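Peptidoglycan-N-acetylmuramic acid deacetylase PdaC (PDB 6H8N) removes acetyl groups from N-acetylmuramic acid residues of peptidoglycan, which confers lysozyme resistance, and also deacetylates short chitin oligomers. Local coordinates at residues Glu64-Thr76 against Leu84-Lys96. The protein carries 1 engineered substitution. Numbering follows the deposited sequence.
Sequences EVGNHSWSHPLLT and LKQINDTQDIIEK. With ZN (zinc ion), chain C.
Val-65 opens the contact by resting CG1 against CD1 of Ile-94, on the helix that runs roughly antiparallel (148°) to strand 64-67. Two residues on, Asn-67 extends its amide to the helix, CG anti to the backbone N (chi1 -176°), and spends both ND2 hydrogens there: an almost straight bond to Gln-91 OE1 (2.8 Å) and another to the carbonyl O of Ile-87 (2.9 Å), which also accepts from Gln-91 N. Both acceptors lie in the plane of the Asn-67 amide. Its OD1 turns back to the N of Ser-69 in an Asx turn, so the amide's rotation is fixed from both ends. The CB of His-68 faces away from the helix; His-68 and His-72, the histidines of the HSxxH metal motif of the NodB homology (CE4) domain, bind zinc with Asp-18. The chain between them is gripped by Gln-86, folded at CB-CG (chi2 -85°): Gln-86 OE1 accepts from Trp-70 N (2.9 Å) and from Ser-71 N (3.0 Å), while NE2 donates to Ser-71 OG. The Trp-70 ring brings CZ3 to Ile-93 CG2 (3.7 Å), and Pro-73 lays CG and CD against the Gln-86 amide. Leu-75 closes the contact, its CD1 on Ile-87 CD1. In the parallel sheet, strand 64-67 pairs with 40-43; helix 52-60 packs on Val-65 and Ile-94, and helix 114-120 on Leu-75 and Ile-87.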
ATOM      1  N   GLU A  64      -2.796  -5.122  -4.963  1.00  8.28           N
ATOM      2  CA  GLU A  64      -3.841  -5.023  -3.964  1.00  8.53           C
ATOM      3  C   GLU A  64      -4.232  -3.558  -3.816  1.00  8.25           C
ATOM      4  O   GLU A  64      -3.393  -2.660  -3.969  1.00  8.48           O
ATOM      5  CB  GLU A  64      -3.364  -5.599  -2.624  1.00  9.71           C
ATOM      6  CG  GLU A  64      -4.441  -5.618  -1.552  1.00  9.24           C
ATOM      7  CD  GLU A  64      -4.084  -6.450  -0.346  1.00 12.13           C
ATOM      8  OE1 GLU A  64      -2.906  -6.682  -0.067  1.00 10.08           O
ATOM      9  OE2 GLU A  64      -5.033  -6.877   0.369  1.00 13.95           O
ATOM     10  N   VAL A  65      -5.510  -3.315  -3.536  1.00  8.63           N
ATOM     11  CA  VAL A  65      -6.045  -1.972  -3.360  1.00  7.91           C
ATOM     12  C   VAL A  65      -6.620  -1.848  -1.963  1.00  7.94           C
ATOM     13  O   VAL A  65      -7.449  -2.668  -1.543  1.00  9.11           O
ATOM     14  CB  VAL A  65      -7.104  -1.644  -4.420  1.00  9.14           C
ATOM     15  CG1 VAL A  65      -7.765  -0.289  -4.137  1.00 10.50           C
ATOM     16  CG2 VAL A  65      -6.465  -1.655  -5.783  1.00  9.73           C
ATOM     17  N   GLY A  66      -6.207  -0.792  -1.261  1.00  7.58           N
ATOM     18  CA  GLY A  66      -6.727  -0.462   0.044  1.00  8.26           C
ATOM     19  C   GLY A  66      -7.396   0.902   0.033  1.00  8.58           C
ATOM     20  O   GLY A  66      -7.259   1.676  -0.906  1.00  8.48           O
ATOM     21  N   ASN A  67      -8.132   1.177   1.099  1.00  8.81           N
ATOM     22  CA  ASN A  67      -8.936   2.385   1.229  1.00  9.02           C
ATOM     23  C   ASN A  67      -8.164   3.454   2.000  1.00  8.85           C
ATOM     24  O   ASN A  67      -7.701   3.193   3.110  1.00  9.16           O
ATOM     25  CB  ASN A  67     -10.207   1.971   1.983  1.00  9.24           C
ATOM     26  CG  ASN A  67     -11.236   3.071   2.133  1.00  9.95           C
ATOM     27  OD1 ASN A  67     -10.935   4.223   2.461  1.00  9.94           O
ATOM     28  ND2 ASN A  67     -12.494   2.694   1.964  1.00  9.86           N
ATOM     29  N   HIS A  68      -8.036   4.653   1.423  1.00  7.98           N
ATOM     30  CA  HIS A  68      -7.280   5.742   2.050  1.00  8.45           C
ATOM     31  C   HIS A  68      -8.149   6.965   2.314  1.00  8.83           C
ATOM     32  O   HIS A  68      -7.633   8.076   2.426  1.00  9.99           O
ATOM     33  CB  HIS A  68      -6.075   6.092   1.185  1.00  8.67           C
ATOM     34  CG  HIS A  68      -5.013   6.909   1.862  1.00  9.13           C
ATOM     35  ND1 HIS A  68      -4.534   6.663   3.129  1.00 10.17           N
ATOM     36  CD2 HIS A  68      -4.291   7.948   1.383  1.00  8.95           C
ATOM     37  CE1 HIS A  68      -3.578   7.542   3.414  1.00 10.04           C
ATOM     38  NE2 HIS A  68      -3.396   8.318   2.363  1.00  9.72           N
ATOM     39  N   SER A  69      -9.468   6.756   2.450  1.00  9.33           N
ATOM     40  CA  SER A  69     -10.472   7.809   2.644  1.00 10.10           C
ATOM     41  C   SER A  69     -10.864   8.459   1.331  1.00  9.90           C
ATOM     42  O   SER A  69     -10.296   8.165   0.275  1.00  9.98           O
ATOM     43  CB  SER A  69     -10.036   8.884   3.653  1.00 10.54           C
ATOM     44  OG  SER A  69      -9.296   9.937   3.056  1.00 10.56           O
ATOM     45  N   TRP A  70     -11.895   9.313   1.381  1.00 10.56           N
ATOM     46  CA  TRP A  70     -12.389   9.978   0.180  1.00 10.62           C
ATOM     47  C   TRP A  70     -11.533  11.186  -0.191  1.00 10.36           C
ATOM     48  O   TRP A  70     -11.099  11.323  -1.336  1.00 11.22           O
ATOM     49  CB  TRP A  70     -13.858  10.396   0.363  1.00 11.74           C
ATOM     50  CG  TRP A  70     -14.389  11.008  -0.896  1.00 12.71           C
ATOM     51  CD1 TRP A  70     -14.406  12.339  -1.232  1.00 13.25           C
ATOM     52  CD2 TRP A  70     -14.964  10.315  -2.008  1.00 11.08           C
ATOM     53  NE1 TRP A  70     -14.948  12.507  -2.485  1.00 14.84           N
ATOM     54  CE2 TRP A  70     -15.295  11.282  -2.986  1.00 12.59           C
ATOM     55  CE3 TRP A  70     -15.232   8.975  -2.270  1.00 11.61           C
ATOM     56  CZ2 TRP A  70     -15.875  10.945  -4.201  1.00 15.33           C
ATOM     57  CZ3 TRP A  70     -15.803   8.643  -3.471  1.00 14.11           C
ATOM     58  CH2 TRP A  70     -16.123   9.624  -4.428  1.00 14.76           C
ATOM     59  N   SER A  71     -11.295  12.085   0.777  1.00 11.61           N
ATOM     60  CA  SER A  71     -10.657  13.373   0.505  1.00 12.40           C
ATOM     61  C   SER A  71      -9.518  13.689   1.475  1.00 13.39           C
ATOM     62  O   SER A  71      -9.081  14.845   1.549  1.00 13.67           O
ATOM     63  CB  SER A  71     -11.701  14.498   0.520  1.00 14.07           C
ATOM     64  OG  SER A  71     -12.355  14.522   1.765  1.00 15.71           O
ATOM     65  N   HIS A  72      -9.014  12.699   2.199  1.00 11.28           N
ATOM     66  CA  HIS A  72      -7.774  12.811   2.985  1.00 11.83           C
ATOM     67  C   HIS A  72      -7.882  13.702   4.224  1.00 12.57           C
ATOM     68  O   HIS A  72      -6.874  14.303   4.604  1.00 12.86           O
ATOM     69  CB  HIS A  72      -6.597  13.312   2.120  1.00 12.16           C
ATOM     70  CG  HIS A  72      -5.273  12.705   2.487  1.00 10.17           C
ATOM     71  ND1 HIS A  72      -4.499  13.165   3.528  1.00 11.81           N
ATOM     72  CD2 HIS A  72      -4.589  11.672   1.940  1.00 12.87           C
ATOM     73  CE1 HIS A  72      -3.411  12.424   3.626  1.00 11.90           C
ATOM     74  NE2 HIS A  72      -3.434  11.515   2.667  1.00 11.09           N
ATOM     75  N   PRO A  73      -9.018  13.786   4.915  1.00 12.43           N
ATOM     76  CA  PRO A  73      -9.013  14.465   6.210  1.00 12.56           C
ATOM     77  C   PRO A  73      -8.314  13.606   7.246  1.00 13.76           C
ATOM     78  O   PRO A  73      -8.217  12.384   7.123  1.00 14.13           O
ATOM     79  CB  PRO A  73     -10.503  14.583   6.543  1.00 15.06           C
ATOM     80  CG  PRO A  73     -11.085  13.331   5.960  1.00 14.24           C
ATOM     81  CD  PRO A  73     -10.304  13.097   4.678  1.00 12.48           C
ATOM     82  N   LEU A  74      -7.850  14.248   8.315  1.00 12.19           N
ATOM     83  CA  LEU A  74      -7.495  13.517   9.518  1.00 12.56           C
ATOM     84  C   LEU A  74      -8.785  13.008  10.149  1.00 14.00           C
ATOM     85  O   LEU A  74      -9.626  13.806  10.591  1.00 15.21           O
ATOM     86  CB  LEU A  74      -6.725  14.430  10.473  1.00 15.07           C
ATOM     87  CG  LEU A  74      -6.335  13.827  11.818  1.00 12.96           C
ATOM     88  CD1 LEU A  74      -5.517  12.532  11.663  1.00 16.62           C
ATOM     89  CD2 LEU A  74      -5.530  14.863  12.620  1.00 15.88           C
ATOM     90  N   LEU A  75      -8.961  11.685  10.180  1.00 14.06           N
ATOM     91  CA  LEU A  75     -10.268  11.124  10.519  1.00 12.37           C
ATOM     92  C   LEU A  75     -10.635  11.381  11.974  1.00 15.83           C
ATOM     93  O   LEU A  75     -11.825  11.418  12.315  1.00 16.79           O
ATOM     94  CB  LEU A  75     -10.303   9.626  10.225  1.00 12.02           C
ATOM     95  CG  LEU A  75     -10.218   9.245   8.743  1.00 12.91           C
ATOM     96  CD1 LEU A  75     -10.055   7.739   8.615  1.00 15.34           C
ATOM     97  CD2 LEU A  75     -11.414   9.735   7.973  1.00 15.27           C
ATOM     98  N   THR A  76      -9.637  11.549  12.838  1.00 16.07           N
ATOM     99  CA  THR A  76      -9.875  11.845  14.244  1.00 18.55           C
ATOM    100  C   THR A  76     -10.332  13.283  14.469  1.00 19.57           C
ATOM    101  O   THR A  76     -10.745  13.601  15.590  1.00 24.14           O
ATOM    102  CB  THR A  76      -8.600  11.559  15.039  1.00 20.61           C
ATOM    103  OG1 THR A  76      -7.519  12.296  14.472  1.00 20.12           O
ATOM    104  CG2 THR A  76      -8.270  10.072  15.010  1.00 24.90           C
ATOM    105  N   LEU A  84     -16.744   7.550   9.102  1.00 14.87           N
ATOM    106  CA  LEU A  84     -17.242   6.346   8.447  1.00 13.88           C
ATOM    107  C   LEU A  84     -17.738   6.650   7.045  1.00 15.27           C
ATOM    108  O   LEU A  84     -17.577   5.822   6.141  1.00 15.73           O
ATOM    109  CB  LEU A  84     -18.333   5.688   9.305  1.00 15.27           C
ATOM    110  CG  LEU A  84     -17.834   5.131  10.633  1.00 21.55           C
ATOM    111  CD1 LEU A  84     -19.009   4.586  11.458  1.00 25.23           C
ATOM    112  CD2 LEU A  84     -16.765   4.053  10.445  1.00 26.49           C
ATOM    113  N   LYS A  85     -18.316   7.826   6.822  1.00 13.92           N
ATOM    114  CA  LYS A  85     -18.740   8.196   5.481  1.00 13.49           C
ATOM    115  C   LYS A  85     -17.546   8.331   4.535  1.00 13.99           C
ATOM    116  O   LYS A  85     -17.639   7.960   3.358  1.00 14.14           O
ATOM    117  CB  LYS A  85     -19.559   9.477   5.522  1.00 17.95           C
ATOM    118  CG  LYS A  85     -20.184   9.843   4.212  1.00 22.48           C
ATOM    119  CD  LYS A  85     -21.157  10.992   4.398  1.00 27.82           C
ATOM    120  CE  LYS A  85     -22.010  11.191   3.162  1.00 32.69           C
ATOM    121  NZ  LYS A  85     -21.192  11.418   1.948  1.00 28.53           N
ATOM    122  N   GLN A  86     -16.430   8.895   5.013  1.00 13.02           N
ATOM    123  CA  GLN A  86     -15.219   8.958   4.196  1.00 13.95           C
ATOM    124  C   GLN A  86     -14.806   7.560   3.744  1.00 12.04           C
ATOM    125  O   GLN A  86     -14.485   7.339   2.567  1.00 12.25           O
ATOM    126  CB  GLN A  86     -14.090   9.592   5.006  1.00 13.45           C
ATOM    127  CG  GLN A  86     -14.154  11.103   5.132  1.00 13.46           C
ATOM    128  CD  GLN A  86     -13.533  11.811   3.961  1.00 13.58           C
ATOM    129  OE1 GLN A  86     -12.622  11.298   3.301  1.00 11.82           O
ATOM    130  NE2 GLN A  86     -14.003  13.012   3.686  1.00 16.50           N
ATOM    131  N   ILE A  87     -14.818   6.615   4.671  1.00 11.17           N
ATOM    132  CA  ILE A  87     -14.410   5.250   4.359  1.00 11.42           C
ATOM    133  C   ILE A  87     -15.433   4.574   3.460  1.00 12.10           C
ATOM    134  O   ILE A  87     -15.082   3.987   2.430  1.00 11.15           O
ATOM    135  CB  ILE A  87     -14.161   4.457   5.655  1.00 13.10           C
ATOM    136  CG1 ILE A  87     -13.051   5.108   6.488  1.00 13.66           C
ATOM    137  CG2 ILE A  87     -13.822   2.994   5.356  1.00 14.76           C
ATOM    138  CD1 ILE A  87     -11.772   5.422   5.769  1.00 16.20           C
ATOM    139  N   ASN A  88     -16.721   4.669   3.816  1.00 11.46           N
ATOM    140  CA  ASN A  88     -17.749   3.963   3.062  1.00 12.69           C
ATOM    141  C   ASN A  88     -17.931   4.549   1.669  1.00 12.31           C
ATOM    142  O   ASN A  88     -18.154   3.801   0.706  1.00 12.10           O
ATOM    143  CB  ASN A  88     -19.064   3.930   3.845  1.00 13.31           C
ATOM    144  CG  ASN A  88     -18.996   3.015   5.019  1.00 17.14           C
ATOM    145  OD1 ASN A  88     -18.300   1.994   4.985  1.00 20.85           O
ATOM    146  ND2 ASN A  88     -19.718   3.354   6.075  1.00 22.56           N
ATOM    147  N   ASP A  89     -17.815   5.869   1.517  1.00 12.11           N
ATOM    148  CA  ASP A  89     -17.913   6.441   0.178  1.00 12.96           C
ATOM    149  C   ASP A  89     -16.802   5.908  -0.716  1.00 10.61           C
ATOM    150  O   ASP A  89     -16.995   5.749  -1.928  1.00 12.00           O
ATOM    151  CB  ASP A  89     -17.823   7.968   0.209  1.00 14.23           C
ATOM    152  CG  ASP A  89     -19.083   8.638   0.723  1.00 17.84           C
ATOM    153  OD1 ASP A  89     -20.124   7.965   0.842  1.00 19.37           O
ATOM    154  OD2 ASP A  89     -19.000   9.861   0.991  1.00 18.65           O
ATOM    155  N   THR A  90     -15.623   5.663  -0.133  1.00 10.12           N
ATOM    156  CA  THR A  90     -14.496   5.156  -0.899  1.00 11.15           C
ATOM    157  C   THR A  90     -14.683   3.686  -1.235  1.00  9.79           C
ATOM    158  O   THR A  90     -14.429   3.282  -2.373  1.00  9.73           O
ATOM    159  CB  THR A  90     -13.211   5.441  -0.136  1.00  9.67           C
ATOM    160  OG1 THR A  90     -13.102   6.864   0.007  1.00 10.89           O
ATOM    161  CG2 THR A  90     -11.992   4.916  -0.881  1.00 10.86           C
ATOM    162  N   GLN A  91     -15.199   2.884  -0.292  1.00  9.62           N
ATOM    163  CA  GLN A  91     -15.595   1.513  -0.629  1.00  9.05           C
ATOM    164  C   GLN A  91     -16.590   1.528  -1.777  1.00 10.69           C
ATOM    165  O   GLN A  91     -16.478   0.745  -2.729  1.00 10.68           O
ATOM    166  CB  GLN A  91     -16.230   0.802   0.571  1.00 10.35           C
ATOM    167  CG  GLN A  91     -15.342   0.568   1.757  1.00 10.91           C
ATOM    168  CD  GLN A  91     -14.204  -0.370   1.496  1.00 10.87           C
ATOM    169  OE1 GLN A  91     -13.107   0.047   1.116  1.00 10.78           O
ATOM    170  NE2 GLN A  91     -14.436  -1.657   1.696  1.00 12.31           N
ATOM    171  N   ASP A  92     -17.557   2.445  -1.721  1.00 10.86           N
ATOM    172  CA  ASP A  92     -18.637   2.449  -2.696  1.00 11.56           C
ATOM    173  C   ASP A  92     -18.138   2.769  -4.098  1.00 11.32           C
ATOM    174  O   ASP A  92     -18.554   2.119  -5.063  1.00 11.76           O
ATOM    175  CB  ASP A  92     -19.735   3.441  -2.279  1.00 12.41           C
ATOM    176  CG  ASP A  92     -20.513   2.990  -1.059  1.00 18.02           C
ATOM    177  OD1 ASP A  92     -20.401   1.814  -0.663  1.00 19.52           O
ATOM    178  OD2 ASP A  92     -21.259   3.832  -0.496  1.00 24.04           O
ATOM    179  N   ILE A  93     -17.254   3.760  -4.254  1.00 10.99           N
ATOM    180  CA  ILE A  93     -16.794   4.089  -5.603  1.00 10.93           C
ATOM    181  C   ILE A  93     -15.941   2.956  -6.164  1.00  9.89           C
ATOM    182  O   ILE A  93     -16.026   2.620  -7.353  1.00 10.60           O
ATOM    183  CB  ILE A  93     -16.093   5.464  -5.671  1.00 11.56           C
ATOM    184  CG1 ILE A  93     -15.863   5.910  -7.119  1.00 13.86           C
ATOM    185  CG2 ILE A  93     -14.738   5.452  -4.949  1.00 11.85           C
ATOM    186  CD1 ILE A  93     -17.144   6.186  -7.902  1.00 20.15           C
ATOM    187  N   ILE A  94     -15.103   2.347  -5.322  1.00  9.74           N
ATOM    188  CA  ILE A  94     -14.288   1.231  -5.788  1.00  9.47           C
ATOM    189  C   ILE A  94     -15.185   0.085  -6.239  1.00  9.24           C
ATOM    190  O   ILE A  94     -14.967  -0.513  -7.299  1.00 10.21           O
ATOM    191  CB  ILE A  94     -13.294   0.810  -4.701  1.00  9.10           C
ATOM    192  CG1 ILE A  94     -12.280   1.929  -4.469  1.00  9.77           C
ATOM    193  CG2 ILE A  94     -12.609  -0.523  -5.052  1.00  9.74           C
ATOM    194  CD1 ILE A  94     -11.451   1.742  -3.218  1.00 10.12           C
ATOM    195  N   GLU A  95     -16.235  -0.213  -5.466  1.00  9.77           N
ATOM    196  CA  GLU A  95     -17.172  -1.274  -5.835  1.00 10.87           C
ATOM    197  C   GLU A  95     -17.898  -0.954  -7.139  1.00 11.65           C
ATOM    198  O   GLU A  95     -18.066  -1.828  -8.000  1.00 12.50           O
ATOM    199  CB  GLU A  95     -18.168  -1.463  -4.691  1.00 12.87           C
ATOM    200  CG  GLU A  95     -19.468  -2.199  -5.037  1.00 21.45           C
ATOM    201  CD  GLU A  95     -19.275  -3.665  -5.340  1.00 23.88           C
ATOM    202  OE1 GLU A  95     -20.277  -4.308  -5.722  1.00 41.10           O
ATOM    203  OE2 GLU A  95     -18.158  -4.181  -5.191  1.00 24.15           O
ATOM    204  N   LYS A  96     -18.328   0.294  -7.305  1.00 10.83           N
ATOM    205  CA  LYS A  96     -19.085   0.699  -8.488  1.00 11.90           C
ATOM    206  C   LYS A  96     -18.272   0.573  -9.766  1.00 12.31           C
ATOM    207  O   LYS A  96     -18.832   0.303 -10.835  1.00 12.84           O
ATOM    208  CB  LYS A  96     -19.548   2.144  -8.305  1.00 16.38           C
ATOM    209  CG  LYS A  96     -20.456   2.703  -9.366  1.00 32.85           C
ATOM    210  CD  LYS A  96     -21.056   4.022  -8.877  1.00 31.19           C
ATOM    211  CE  LYS A  96     -20.503   5.210  -9.635  1.00 42.80           C
ATOM    212  NZ  LYS A  96     -21.010   5.233 -11.034  1.00 43.37           N
TER
HETATM  213 ZN    ZN C 501      -2.220   9.988   2.166  1.00 10.15          ZN